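Local coordinates for protein geobacter metallireducens SMUG1 (Geobacter metallireducens, PDB 5H9I) that belongs to the uracil DNA glycosylase superfamily, a family of single-domain alpha/beta proteins, and holds xanthine in a pocket of its fold, at residues S110-R115 with P214-P219; L21-P26 with E164-A169; T177-R182 with E202-E207; G88-P93 with D103-R108; E123-P128 with F132-V137. All blocks are in the same frame, centred on the assembly; numbering follows the deposited sequence.

Contact 1 (S110-R115 with P214-P219). With XAN (xanthine), chain B.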
# COMPACT_ATOMS: atom_id res chain seq x y z
N SER A 110 4.10 13.67 9.88
CA SER A 110 3.28 13.61 8.67
C SER A 110 4.02 13.06 7.48
O SER A 110 5.01 13.65 6.96
CB SER A 110 2.68 14.94 8.34
OG SER A 110 2.02 14.97 7.12
N GLU A 111 3.57 12.00 6.90
CA GLU A 111 4.17 11.50 5.71
C GLU A 111 3.77 12.32 4.49
O GLU A 111 2.56 12.42 4.21
CB GLU A 111 3.74 10.04 5.44
CG GLU A 111 4.42 9.47 4.21
CD GLU A 111 3.80 8.14 3.80
OE1 GLU A 111 3.06 8.06 2.82
OE2 GLU A 111 4.12 7.11 4.50
N VAL A 112 4.75 12.88 3.74
CA VAL A 112 4.46 13.71 2.63
C VAL A 112 3.73 12.96 1.51
O VAL A 112 2.76 13.46 0.92
CB VAL A 112 5.73 14.42 2.04
CG1 VAL A 112 5.45 15.32 0.86
CG2 VAL A 112 6.34 15.26 3.21
N SER A 113 4.28 11.84 1.20
CA SER A 113 3.76 10.99 0.12
C SER A 113 2.28 10.72 0.27
O SER A 113 1.47 11.07 -0.62
CB SER A 113 4.50 9.68 -0.00
OG SER A 113 5.82 9.83 -0.45
N GLY A 114 1.90 10.22 1.41
CA GLY A 114 0.45 9.91 1.63
C GLY A 114 -0.38 11.13 1.80
O GLY A 114 -1.55 11.26 1.39
N ARG A 115 0.13 12.22 2.41
CA ARG A 115 -0.53 13.48 2.44
C ARG A 115 -0.86 14.02 1.09
O ARG A 115 -1.97 14.47 0.84
CB ARG A 115 0.30 14.56 3.26
CG ARG A 115 -0.45 15.66 3.80
CD ARG A 115 0.46 16.53 4.69
NE ARG A 115 1.38 17.22 3.84
CZ ARG A 115 2.70 17.37 4.15
NH1 ARG A 115 3.24 16.82 5.26
NH2 ARG A 115 3.44 18.14 3.35
N PRO A 214 4.43 10.04 -5.44
CA PRO A 214 4.30 11.38 -4.83
C PRO A 214 5.49 11.80 -3.94
O PRO A 214 5.37 12.94 -3.48
CB PRO A 214 2.96 11.27 -4.03
CG PRO A 214 2.86 9.83 -3.66
CD PRO A 214 3.36 9.12 -4.89
N SER A 215 6.44 10.96 -3.71
CA SER A 215 7.54 11.37 -2.78
C SER A 215 8.34 12.54 -3.29
O SER A 215 8.50 12.77 -4.51
CB SER A 215 8.40 10.27 -2.25
OG SER A 215 9.55 10.20 -2.92
N PRO A 216 8.86 13.29 -2.36
CA PRO A 216 9.83 14.31 -2.78
C PRO A 216 11.04 13.82 -3.53
O PRO A 216 11.77 14.69 -4.01
CB PRO A 216 10.17 14.95 -1.47
CG PRO A 216 8.99 14.83 -0.61
CD PRO A 216 8.38 13.50 -0.98
N ALA A 217 11.30 12.55 -3.62
CA ALA A 217 12.46 12.07 -4.38
C ALA A 217 12.30 12.24 -5.88
O ALA A 217 13.26 12.05 -6.59
CB ALA A 217 12.78 10.67 -3.93
N SER A 218 11.16 12.75 -6.34
CA SER A 218 11.04 13.08 -7.79
C SER A 218 10.76 14.50 -7.95
O SER A 218 9.76 15.04 -7.40
CB SER A 218 9.89 12.31 -8.48
OG SER A 218 10.15 10.90 -8.45
N PRO A 219 11.54 15.21 -8.78
CA PRO A 219 11.30 16.60 -8.97
C PRO A 219 9.92 17.00 -9.46
O PRO A 219 9.34 18.00 -8.98
CB PRO A 219 12.44 17.04 -9.96
CG PRO A 219 13.47 16.05 -9.67
CD PRO A 219 12.83 14.79 -9.31
N9 XAN B . 4.46 6.03 1.25
C4 XAN B . 3.85 4.91 0.99
N3 XAN B . 2.85 4.23 1.55
C2 XAN B . 2.47 3.14 1.05
O2 XAN B . 1.60 2.53 1.61
N1 XAN B . 2.98 2.64 -0.09
C6 XAN B . 3.94 3.21 -0.75
O6 XAN B . 4.46 2.73 -1.76
C5 XAN B . 4.46 4.39 -0.20
N7 XAN B . 5.42 5.23 -0.58
C8 XAN B . 5.41 6.22 0.29

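Contact 2 (L21-P26 with E164-A169)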
# COMPACT_ATOMS: atom_id res chain seq x y z
N LEU A 21 8.34 -16.71 6.02
CA LEU A 21 9.55 -16.25 5.32
C LEU A 21 10.66 -15.77 6.23
O LEU A 21 10.42 -15.25 7.34
CB LEU A 21 9.18 -15.08 4.38
CG LEU A 21 8.13 -15.37 3.37
CD1 LEU A 21 7.86 -14.10 2.58
CD2 LEU A 21 8.53 -16.49 2.44
N SER A 22 11.90 -15.90 5.76
CA SER A 22 13.03 -15.42 6.53
C SER A 22 13.77 -14.38 5.76
O SER A 22 13.89 -14.48 4.54
CB SER A 22 14.01 -16.58 6.87
OG SER A 22 13.34 -17.51 7.71
N PHE A 23 14.29 -13.40 6.49
CA PHE A 23 15.09 -12.35 5.93
C PHE A 23 16.35 -12.21 6.78
O PHE A 23 16.28 -12.35 7.99
CB PHE A 23 14.33 -11.03 5.87
CG PHE A 23 13.03 -11.15 5.12
CD1 PHE A 23 13.01 -10.95 3.74
CD2 PHE A 23 11.84 -11.48 5.80
CE1 PHE A 23 11.84 -11.09 3.04
CE2 PHE A 23 10.65 -11.56 5.08
CZ PHE A 23 10.68 -11.41 3.71
N SER A 24 17.45 -11.90 6.14
CA SER A 24 18.72 -11.78 6.86
C SER A 24 19.44 -10.55 6.43
O SER A 24 18.96 -9.79 5.59
CB SER A 24 19.58 -13.02 6.65
OG SER A 24 19.76 -13.29 5.28
N SER A 25 20.61 -10.34 7.04
CA SER A 25 21.39 -9.14 6.83
C SER A 25 21.44 -8.81 5.31
O SER A 25 21.55 -9.72 4.51
CB SER A 25 22.81 -9.33 7.45
OG SER A 25 23.38 -8.11 7.88
N PRO A 26 21.29 -7.51 4.91
CA PRO A 26 21.25 -6.45 5.89
C PRO A 26 19.87 -6.17 6.55
O PRO A 26 19.74 -5.19 7.29
CB PRO A 26 21.59 -5.23 5.07
CG PRO A 26 20.83 -5.46 3.85
CD PRO A 26 20.93 -6.95 3.59
N GLU A 164 12.55 -13.69 -3.88
CA GLU A 164 11.65 -14.53 -4.64
C GLU A 164 10.47 -15.09 -3.83
O GLU A 164 9.35 -15.04 -4.33
CB GLU A 164 12.45 -15.67 -5.37
CG GLU A 164 13.34 -15.20 -6.49
CD GLU A 164 14.16 -16.35 -7.09
OE1 GLU A 164 14.09 -17.49 -6.56
OE2 GLU A 164 14.90 -16.07 -8.08
N PRO A 165 10.62 -15.56 -2.62
CA PRO A 165 9.45 -16.09 -1.93
C PRO A 165 8.52 -14.94 -1.43
O PRO A 165 7.32 -15.16 -1.40
CB PRO A 165 10.03 -16.94 -0.75
CG PRO A 165 11.45 -16.63 -0.79
CD PRO A 165 11.87 -16.15 -2.08
N LEU A 166 9.13 -13.79 -1.20
CA LEU A 166 8.34 -12.58 -0.76
C LEU A 166 7.45 -12.23 -1.94
O LEU A 166 6.21 -12.06 -1.80
CB LEU A 166 9.24 -11.44 -0.39
CG LEU A 166 8.54 -10.08 -0.16
CD1 LEU A 166 7.63 -10.13 1.04
CD2 LEU A 166 9.56 -8.95 -0.08
N PHE A 167 8.02 -12.12 -3.13
CA PHE A 167 7.27 -11.71 -4.31
C PHE A 167 6.24 -12.77 -4.69
O PHE A 167 5.14 -12.45 -5.17
CB PHE A 167 8.16 -11.35 -5.51
CG PHE A 167 8.98 -10.05 -5.37
CD1 PHE A 167 8.95 -9.30 -4.30
CD2 PHE A 167 9.77 -9.65 -6.41
CE1 PHE A 167 9.73 -8.18 -4.13
CE2 PHE A 167 10.51 -8.50 -6.30
CZ PHE A 167 10.49 -7.76 -5.17
N ALA A 168 6.55 -14.06 -4.48
CA ALA A 168 5.56 -15.08 -4.76
C ALA A 168 4.31 -14.89 -3.91
O ALA A 168 3.20 -14.97 -4.48
CB ALA A 168 6.06 -16.47 -4.49
N ALA A 169 4.50 -14.59 -2.63
CA ALA A 169 3.38 -14.40 -1.70
C ALA A 169 2.55 -13.08 -2.10
O ALA A 169 1.33 -13.12 -2.14
CB ALA A 169 3.84 -14.30 -0.29

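Contact 3 (T177-R182 with E202-E207)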
# COMPACT_ATOMS: atom_id res chain seq x y z
N THR A 177 -6.65 -10.14 -5.08
CA THR A 177 -7.30 -8.83 -4.97
C THR A 177 -8.00 -8.45 -6.25
O THR A 177 -9.13 -7.91 -6.30
CB THR A 177 -6.27 -7.79 -4.52
OG1 THR A 177 -5.71 -8.17 -3.27
CG2 THR A 177 -6.92 -6.43 -4.47
N VAL A 178 -7.30 -8.70 -7.37
CA VAL A 178 -7.86 -8.36 -8.67
C VAL A 178 -9.04 -9.29 -9.03
O VAL A 178 -10.04 -8.83 -9.60
CB VAL A 178 -6.72 -8.39 -9.76
CG1 VAL A 178 -7.29 -8.40 -11.18
CG2 VAL A 178 -5.82 -7.20 -9.51
N VAL A 179 -8.94 -10.56 -8.72
CA VAL A 179 -10.09 -11.44 -8.98
C VAL A 179 -11.30 -11.00 -8.13
O VAL A 179 -12.42 -11.03 -8.63
CB VAL A 179 -9.74 -12.90 -8.69
CG1 VAL A 179 -11.02 -13.81 -8.66
CG2 VAL A 179 -8.71 -13.36 -9.75
N LEU A 180 -11.05 -10.55 -6.87
CA LEU A 180 -12.23 -10.09 -6.07
C LEU A 180 -12.82 -8.77 -6.53
O LEU A 180 -14.05 -8.59 -6.65
CB LEU A 180 -11.76 -9.97 -4.69
CG LEU A 180 -12.83 -9.44 -3.63
CD1 LEU A 180 -13.86 -10.51 -3.41
CD2 LEU A 180 -12.18 -8.98 -2.37
N LEU A 181 -11.95 -7.75 -6.76
CA LEU A 181 -12.43 -6.40 -7.02
C LEU A 181 -12.80 -6.18 -8.44
O LEU A 181 -13.53 -5.28 -8.76
CB LEU A 181 -11.36 -5.36 -6.56
CG LEU A 181 -11.02 -5.43 -5.09
CD1 LEU A 181 -10.01 -4.31 -4.88
CD2 LEU A 181 -12.16 -5.21 -4.12
N ARG A 182 -12.23 -6.98 -9.32
CA ARG A 182 -12.54 -6.91 -10.74
C ARG A 182 -12.26 -5.57 -11.44
O ARG A 182 -13.04 -5.14 -12.21
CB ARG A 182 -13.98 -7.37 -11.00
CG ARG A 182 -14.28 -8.75 -10.42
CD ARG A 182 -15.64 -9.29 -10.84
NE ARG A 182 -16.76 -8.61 -10.20
CZ ARG A 182 -17.21 -8.83 -8.96
NH1 ARG A 182 -16.63 -9.74 -8.18
NH2 ARG A 182 -18.22 -8.15 -8.48
N GLU A 202 -0.03 -10.60 -15.62
CA GLU A 202 -0.05 -10.99 -17.04
C GLU A 202 -1.06 -12.13 -17.29
O GLU A 202 -1.13 -13.09 -16.56
CB GLU A 202 1.33 -11.37 -17.42
CG GLU A 202 1.40 -11.68 -18.92
CD GLU A 202 2.75 -12.03 -19.39
OE1 GLU A 202 3.64 -11.22 -19.20
OE2 GLU A 202 2.88 -13.19 -19.87
N GLY A 203 -1.86 -11.93 -18.33
CA GLY A 203 -2.91 -12.79 -18.73
C GLY A 203 -4.22 -12.57 -18.12
O GLY A 203 -5.21 -13.18 -18.53
N PHE A 204 -4.31 -11.71 -17.11
CA PHE A 204 -5.58 -11.23 -16.67
C PHE A 204 -6.16 -10.19 -17.67
O PHE A 204 -5.47 -9.44 -18.35
CB PHE A 204 -5.44 -10.60 -15.25
CG PHE A 204 -5.25 -11.61 -14.17
CD1 PHE A 204 -4.08 -12.36 -14.05
CD2 PHE A 204 -6.22 -11.87 -13.26
CE1 PHE A 204 -3.89 -13.30 -13.07
CE2 PHE A 204 -6.02 -12.76 -12.22
CZ PHE A 204 -4.89 -13.56 -12.16
N ASP A 205 -7.46 -10.10 -17.62
CA ASP A 205 -8.12 -9.14 -18.45
C ASP A 205 -8.15 -7.73 -17.79
O ASP A 205 -9.21 -7.22 -17.42
CB ASP A 205 -9.50 -9.64 -18.74
CG ASP A 205 -10.16 -8.86 -19.88
OD1 ASP A 205 -9.52 -8.09 -20.63
OD2 ASP A 205 -11.37 -9.08 -20.03
N VAL A 206 -6.97 -7.14 -17.59
CA VAL A 206 -6.80 -5.83 -16.94
C VAL A 206 -5.71 -5.10 -17.67
O VAL A 206 -4.83 -5.74 -18.18
CB VAL A 206 -6.32 -5.84 -15.47
CG1 VAL A 206 -7.35 -6.28 -14.55
CG2 VAL A 206 -5.06 -6.64 -15.28
N GLU A 207 -5.76 -3.78 -17.73
CA GLU A 207 -4.69 -3.02 -18.21
C GLU A 207 -3.86 -2.65 -17.01
O GLU A 207 -4.42 -2.42 -15.92
CB GLU A 207 -5.21 -1.73 -18.90
CG GLU A 207 -6.02 -1.98 -20.15
CD GLU A 207 -5.31 -2.80 -21.25
OE1 GLU A 207 -4.04 -2.67 -21.49
OE2 GLU A 207 -6.04 -3.62 -21.84

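Contact 4 (G88-P93 with D103-R108). With BME (beta-mercaptoethanol), chain F.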
# COMPACT_ATOMS: atom_id res chain seq x y z
N GLY A 88 -7.70 3.79 15.55
CA GLY A 88 -7.86 2.56 16.32
C GLY A 88 -6.58 2.09 16.99
O GLY A 88 -5.61 2.82 17.03
N THR A 89 -6.66 0.89 17.46
CA THR A 89 -5.57 0.19 18.25
C THR A 89 -4.46 -0.23 17.36
O THR A 89 -4.64 -0.97 16.42
CB THR A 89 -6.11 -1.00 19.02
OG1 THR A 89 -7.09 -0.47 19.93
CG2 THR A 89 -5.01 -1.75 19.83
N VAL A 90 -3.26 0.25 17.68
CA VAL A 90 -2.05 -0.14 16.99
C VAL A 90 -1.01 -0.48 18.09
O VAL A 90 -0.69 0.42 18.89
CB VAL A 90 -1.50 1.00 16.12
CG1 VAL A 90 -0.19 0.56 15.43
CG2 VAL A 90 -2.57 1.53 15.11
N THR A 91 -0.57 -1.70 18.02
CA THR A 91 0.47 -2.13 18.98
C THR A 91 1.85 -2.03 18.36
O THR A 91 2.00 -1.89 17.18
CB THR A 91 0.19 -3.55 19.46
OG1 THR A 91 0.11 -4.53 18.44
CG2 THR A 91 -1.09 -3.59 20.23
N ARG A 92 2.92 -2.26 19.14
CA ARG A 92 4.25 -2.13 18.58
C ARG A 92 4.76 -3.43 18.04
O ARG A 92 4.60 -4.52 18.65
CB ARG A 92 5.22 -1.51 19.64
CG ARG A 92 4.82 -0.17 20.14
CD ARG A 92 5.69 0.36 21.29
NE ARG A 92 5.10 1.62 21.71
CZ ARG A 92 5.34 2.78 21.12
NH1 ARG A 92 6.31 2.96 20.28
NH2 ARG A 92 4.66 3.81 21.55
N PRO A 93 5.46 -3.39 16.89
CA PRO A 93 5.97 -4.62 16.31
C PRO A 93 7.07 -5.28 17.23
O PRO A 93 7.87 -4.54 17.82
CB PRO A 93 6.63 -4.19 15.00
CG PRO A 93 6.91 -2.73 15.18
CD PRO A 93 5.89 -2.18 16.15
N ASP A 103 4.11 4.62 17.06
CA ASP A 103 3.22 5.30 17.97
C ASP A 103 1.72 5.27 17.53
O ASP A 103 0.82 5.72 18.22
CB ASP A 103 3.64 6.72 18.20
CG ASP A 103 5.01 6.83 18.88
OD1 ASP A 103 5.36 5.84 19.57
OD2 ASP A 103 5.74 7.80 18.64
N GLY A 104 1.48 4.70 16.37
CA GLY A 104 0.10 4.58 15.88
C GLY A 104 -0.52 5.92 15.59
O GLY A 104 0.12 6.80 15.04
N PHE A 105 -1.77 6.05 15.98
CA PHE A 105 -2.50 7.29 15.78
C PHE A 105 -2.02 8.48 16.62
O PHE A 105 -2.43 9.59 16.39
CB PHE A 105 -3.97 7.01 15.83
CG PHE A 105 -4.45 6.21 14.62
CD1 PHE A 105 -4.43 4.84 14.60
CD2 PHE A 105 -4.84 6.88 13.52
CE1 PHE A 105 -4.83 4.10 13.46
CE2 PHE A 105 -5.21 6.16 12.35
CZ PHE A 105 -5.21 4.80 12.36
N ALA A 106 -1.08 8.19 17.53
CA ALA A 106 -0.40 9.25 18.26
C ALA A 106 0.84 9.70 17.55
O ALA A 106 1.47 10.65 18.04
CB ALA A 106 -0.07 8.77 19.67
N CYS A 107 1.27 9.11 16.42
CA CYS A 107 2.43 9.57 15.69
C CYS A 107 2.17 10.98 15.22
O CYS A 107 1.12 11.31 14.67
CB CYS A 107 2.83 8.65 14.51
SG CYS A 107 4.15 9.10 13.45
N ARG A 108 3.18 11.78 15.49
CA ARG A 108 3.21 13.19 15.17
C ARG A 108 4.01 13.51 13.85
O ARG A 108 4.04 14.68 13.52
CB ARG A 108 3.85 13.93 16.38
C1 BME F . -2.63 4.63 18.93
C2 BME F . -2.19 3.56 19.90
O1 BME F . -3.06 4.01 17.75
S2 BME F . -3.26 2.22 19.97

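Contact 5 (E123-P128 with F132-V137). With LEA (pentanoic acid), chain H.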
# COMPACT_ATOMS: atom_id res chain seq x y z
N GLU A 123 -9.36 16.28 -2.67
CA GLU A 123 -9.68 17.43 -3.55
C GLU A 123 -10.44 16.99 -4.74
O GLU A 123 -11.35 17.79 -5.17
CB GLU A 123 -8.36 18.09 -3.97
CG GLU A 123 -7.69 18.83 -2.85
CD GLU A 123 -6.28 19.31 -3.23
OE1 GLU A 123 -5.82 19.04 -4.39
OE2 GLU A 123 -5.67 19.92 -2.32
N ARG A 124 -10.15 15.91 -5.41
CA ARG A 124 -10.83 15.52 -6.68
C ARG A 124 -12.21 14.96 -6.35
O ARG A 124 -13.17 15.21 -7.10
CB ARG A 124 -10.06 14.54 -7.45
CG ARG A 124 -8.71 14.96 -8.05
CD ARG A 124 -8.88 16.09 -9.05
NE ARG A 124 -9.56 15.59 -10.25
CZ ARG A 124 -9.71 16.34 -11.35
NH1 ARG A 124 -9.20 17.54 -11.33
NH2 ARG A 124 -10.35 15.86 -12.38
N PHE A 125 -12.39 14.22 -5.26
CA PHE A 125 -13.63 13.46 -5.04
C PHE A 125 -14.47 13.92 -3.92
O PHE A 125 -15.68 13.56 -3.85
CB PHE A 125 -13.23 11.98 -4.78
CG PHE A 125 -12.75 11.26 -5.98
CD1 PHE A 125 -11.41 11.42 -6.42
CD2 PHE A 125 -13.62 10.55 -6.80
CE1 PHE A 125 -11.03 10.78 -7.58
CE2 PHE A 125 -13.17 9.90 -7.92
CZ PHE A 125 -11.86 10.02 -8.33
N GLY A 126 -13.98 14.70 -2.98
CA GLY A 126 -14.70 15.22 -1.88
C GLY A 126 -14.88 14.31 -0.69
O GLY A 126 -14.46 14.60 0.40
N THR A 127 -15.68 13.31 -0.95
CA THR A 127 -15.98 12.25 0.07
C THR A 127 -15.38 10.96 -0.27
O THR A 127 -15.13 10.58 -1.40
CB THR A 127 -17.48 12.00 0.31
OG1 THR A 127 -18.04 11.40 -0.90
CG2 THR A 127 -18.23 13.28 0.56
N PRO A 128 -15.08 10.18 0.81
CA PRO A 128 -14.56 8.89 0.53
C PRO A 128 -15.51 8.06 -0.37
O PRO A 128 -15.05 7.31 -1.25
CB PRO A 128 -14.41 8.27 1.96
CG PRO A 128 -14.07 9.41 2.79
CD PRO A 128 -15.03 10.46 2.25
N PHE A 132 -14.27 5.68 -3.43
CA PHE A 132 -14.25 4.26 -3.30
C PHE A 132 -15.38 3.60 -4.04
O PHE A 132 -15.40 2.36 -4.20
CB PHE A 132 -14.18 3.82 -1.83
CG PHE A 132 -12.86 4.22 -1.13
CD1 PHE A 132 -11.72 3.54 -1.45
CD2 PHE A 132 -12.83 5.22 -0.19
CE1 PHE A 132 -10.53 3.88 -0.82
CE2 PHE A 132 -11.65 5.59 0.43
CZ PHE A 132 -10.54 4.87 0.10
N ALA A 133 -16.33 4.39 -4.53
CA ALA A 133 -17.31 3.82 -5.45
C ALA A 133 -16.61 3.15 -6.61
O ALA A 133 -17.13 2.13 -7.13
CB ALA A 133 -18.20 4.89 -5.98
N ARG A 134 -15.49 3.69 -7.08
CA ARG A 134 -14.82 3.17 -8.27
C ARG A 134 -13.37 2.78 -8.07
O ARG A 134 -12.83 2.13 -8.89
CB ARG A 134 -14.88 4.18 -9.42
CG ARG A 134 -16.24 4.50 -10.03
CD ARG A 134 -16.00 5.52 -11.17
NE ARG A 134 -16.10 6.88 -10.72
CZ ARG A 134 -15.37 7.91 -11.13
NH1 ARG A 134 -14.42 7.76 -11.99
NH2 ARG A 134 -15.65 9.11 -10.63
N PHE A 135 -12.75 3.25 -6.99
CA PHE A 135 -11.33 3.11 -6.81
C PHE A 135 -10.99 2.34 -5.51
O PHE A 135 -11.79 2.29 -4.56
CB PHE A 135 -10.67 4.50 -6.75
CG PHE A 135 -10.72 5.26 -8.04
CD1 PHE A 135 -11.78 6.00 -8.32
CD2 PHE A 135 -9.70 5.09 -8.99
CE1 PHE A 135 -11.85 6.72 -9.48
CE2 PHE A 135 -9.74 5.76 -10.16
CZ PHE A 135 -10.80 6.53 -10.41
N PHE A 136 -9.76 1.84 -5.45
CA PHE A 136 -9.20 1.35 -4.21
C PHE A 136 -7.71 1.59 -4.21
O PHE A 136 -7.11 1.70 -5.30
CB PHE A 136 -9.57 -0.10 -3.94
CG PHE A 136 -9.28 -0.57 -2.53
CD1 PHE A 136 -9.97 0.01 -1.47
CD2 PHE A 136 -8.40 -1.59 -2.29
CE1 PHE A 136 -9.72 -0.43 -0.14
CE2 PHE A 136 -8.17 -2.02 -1.00
CZ PHE A 136 -8.79 -1.41 0.09
N VAL A 137 -7.07 1.56 -3.05
CA VAL A 137 -5.62 1.68 -2.91
C VAL A 137 -5.08 0.58 -2.03
O VAL A 137 -5.57 0.38 -0.93
CB VAL A 137 -5.20 3.11 -2.31
CG1 VAL A 137 -3.72 3.26 -2.24
CG2 VAL A 137 -5.82 4.23 -3.15
C2 LEA H . -14.15 13.11 -9.33
O2 LEA H . -12.96 13.25 -9.23
C3 LEA H . -14.65 12.11 -10.27
C4 LEA H . -15.45 12.88 -11.25
C5 LEA H . -16.92 12.75 -11.05
C6 LEA H . -17.76 13.32 -12.23
O1 LEA H . -14.93 13.79 -8.69

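Contact 1 (S110-R115 with P214-P219)
Ser113 and Ser215 meet most closely here: Ser113 OG lies 3.2 Å from Ser215 CB, a van der Waals touch, while the nearby Ser215 N stands at too poor an angle to bond it. The hydroxyl comes forward because chi1 of -69° sets it beside its own backbone N. The ring of Pro214 packs against the same turn, its CG 3.6 Å from Ser113 O. Separately, Val112 turns CG1 to the ring of Pro216, 3.9 Å from its CG, at the more exposed margin. The methylene of Ser113 also approaches xanthine, with CB 3.6 Å from its C8. Glu111, the helix N-cap, makes a polar contact to this ligand: its OE1 accepts from xanthine N9 at 2.9 Å and, weakly, from Gly114 N, so one oxygen joins the start of the helix to the xanthine. Further out, Ser215 OG accepts from Ala217 N at 3.0 Å in an ST turn, within a type I turn that runs from Ser215 to Ser218. His213 ND1 is hydrogen-bonded to Ser215 N and His213 NE2 to xanthine. The contact thus sets the first turn of helix 112-125 against the loop between strand 207-211 and helix 219-235.

Contact 2 (L21-P26 with E164-A169)
Leu21 and Pro165 are the nearest pair, and apolar packing accounts for the whole contact. The two methyls of Leu21 meet successive residues of the helix: CD2 rests 3.6 Å from Pro165 CB, whereas CD1 lies 3.7 Å from Leu166 CA. With chi1 at -57° and chi2 at 178°, the leucine fork is carried out toward the helix, one prong for each of these residues. The aromatic contribution is lighter. Phe23 brings the end of its ring, CZ, to 4.3 Å from Leu166 CD1, and the methyl meets the ring obliquely. Leu166 itself is buried, and its side chain also touches Leu18 of helix 7-19 and the loop residues Leu143 and Leu158; the Phe23 ring has Phe145 as an edge-to-face partner. Polar bonds lie farther along the loop, where Ser24 OG is hydrogen-bonded to Glu162 in the first turn of the helix and Ser25 O to Arg159 just before it. Helix 160-181 is kinked at Pro165, whose nitrogen cannot donate to the preceding turn. This is plain hydrophobic packing of a loop on a helix: the link from helix 7-19 to strand 29-31 lies along the N-terminal part of helix 160-181.

Contact 3 (T177-R182 with E202-E207)
Val178 keeps CG1 anti to its backbone N (chi1 165°), and Val206, with chi1 of -73°, sets its own CG1 beside its N; the two methyls thereby meet at 4.0 Å. Val179 has almost the same rotation as Val178, but there the other branch, CG2, does the touching. It comes up to the rim of the Phe204 ring, near the ring plane, 3.7 Å from CE2, and the two side chains cross at about a right angle. Val178 CG1 also approaches this ring obliquely, 4.2 Å from CD2, and so touches both Phe204 and Val206. Residues 177-181 form the last turn of helix 160-181; the loop 202-207 leads from helix 191-201 into the edge strand 207-211 of the parallel four-stranded sheet. In this alpha/beta fold the contact therefore joins the C-terminal end of helix 160-181 to the loop before strand 207-211, with strand 185-189 and helix 191-201 intervening in sequence. An inverse gamma turn is centred on Asp205, between Phe204 and Val206, whose CB atoms both point toward the helix. Val178 is buried and leans also on Pro183, while Val179 lies at the exposed margin. Thr177 and Leu180 pack instead on Leu7 and Ile10 of helix 7-19.

Contact 4 (G88-P93 with D103-R108)
Val90 and Gly104 bring the two backbones nearest, their CA atoms 5.3 Å apart. Residues 88-93 run extended, whereas 103-108 bend through Gly104, with positive phi, into a short 3-10 turn at Phe105 and Ala106. Beta-mercaptoethanol, probably from the crystallisation liquor, bridges the backbones: its O1 donates to Gly88 O and accepts from Phe105 N at 3.0 Å. Val90 CB lies 3.9 Å from Gly104 CA, an ordinary van der Waals contact, and Val90 CG2 reaches Phe105 CE1 at 3.8 Å. One face of the Phe105 ring carries Gly88 N, while Gly88 O is 3.4 Å from CD1. At the other end Arg92, extended from CG to NE, forms a salt bridge with Asp103, end-on, with both terminal nitrogens on a single oxygen: NH2 is 2.9 Å and NH1 3.1 Å from OD1. The oxygen lies near the guanidinium plane, but the carboxylate is turned 66° from that plane and the two nitrogens reach it from opposite faces. Both charges have further partners, Glu96 for Arg92 NH1 and Arg101 for Asp103 OD2, so the bridge belongs to a wider surface network. Both segments belong to the long loop between helices 77-84 and 112-125; inward, Val90 and Phe105 rest on Pro40 of helix 38-48, and Phe105 also on Val80 and Thr81 of helix 77-84.

Contact 5 (E123-P128 with F132-V137)
Phe125 and Phe135 form the heart of a buried, mainly aromatic contact between the end of helix 112-125 and the start of strand 135-139. Phe125 CZ comes 3.5 Å from Phe135 CE1; the ring centroids are 5.4 Å apart and the planes 73° to each other, an oblique meeting. Arg134 approaches the rim of the Phe125 ring near its plane, NH2 being 3.8 Å from CE2, while one face of its guanidinium lies against Phe135 CE1. Its chain bends at chi3 (-91°), which turns the guanidinium back toward the helix end. The segments belong to a helix-to-strand connection of the alpha/beta fold, in which the short helix 128-132 leads into an edge strand of the parallel sheet. Within that helix Phe132 N donates to Pro128 O at 2.8 Å, nearly straight, and Phe132 CD2 lies 4.1 Å from Pro128 CB. Pentanoic acid occupies the adjoining pocket: its O2 sits over the centre of the Phe125 face, 3.4 Å above the plane, and its C3 is 3.2 Å from Arg134 NH2. Arg130 is hydrogen-bonded to this ligand, and the C-terminal Phe240 meets the Phe125 ring edge-to-face while its carboxylate forms a salt bridge with Arg124.

How the contacts relate
Contact 1 lies at the xanthine pocket; the side chains of Phe105 in contact 4, Leu166 in contact 2 and Phe132 in contact 5 stand about 13, 13 and 12 Å from that ligand. Helix 112-125 starts in contact 1 and ends in contact 5, beside the pentanoic acid, with the two centres about 19 Å apart. Helix 160-181 likewise serves contacts 2 and 3, whose centres are about 25 Å apart. Contacts 3 and 5 touch directly, Leu181 CD1 packing 4.1 Å from Phe136 CD2. Contact 4 adjoins contact 1 in sequence, although their centres lie about 21 Å apart. Contacts 3 and 5 are both nested within the chain loop closed by contact 1.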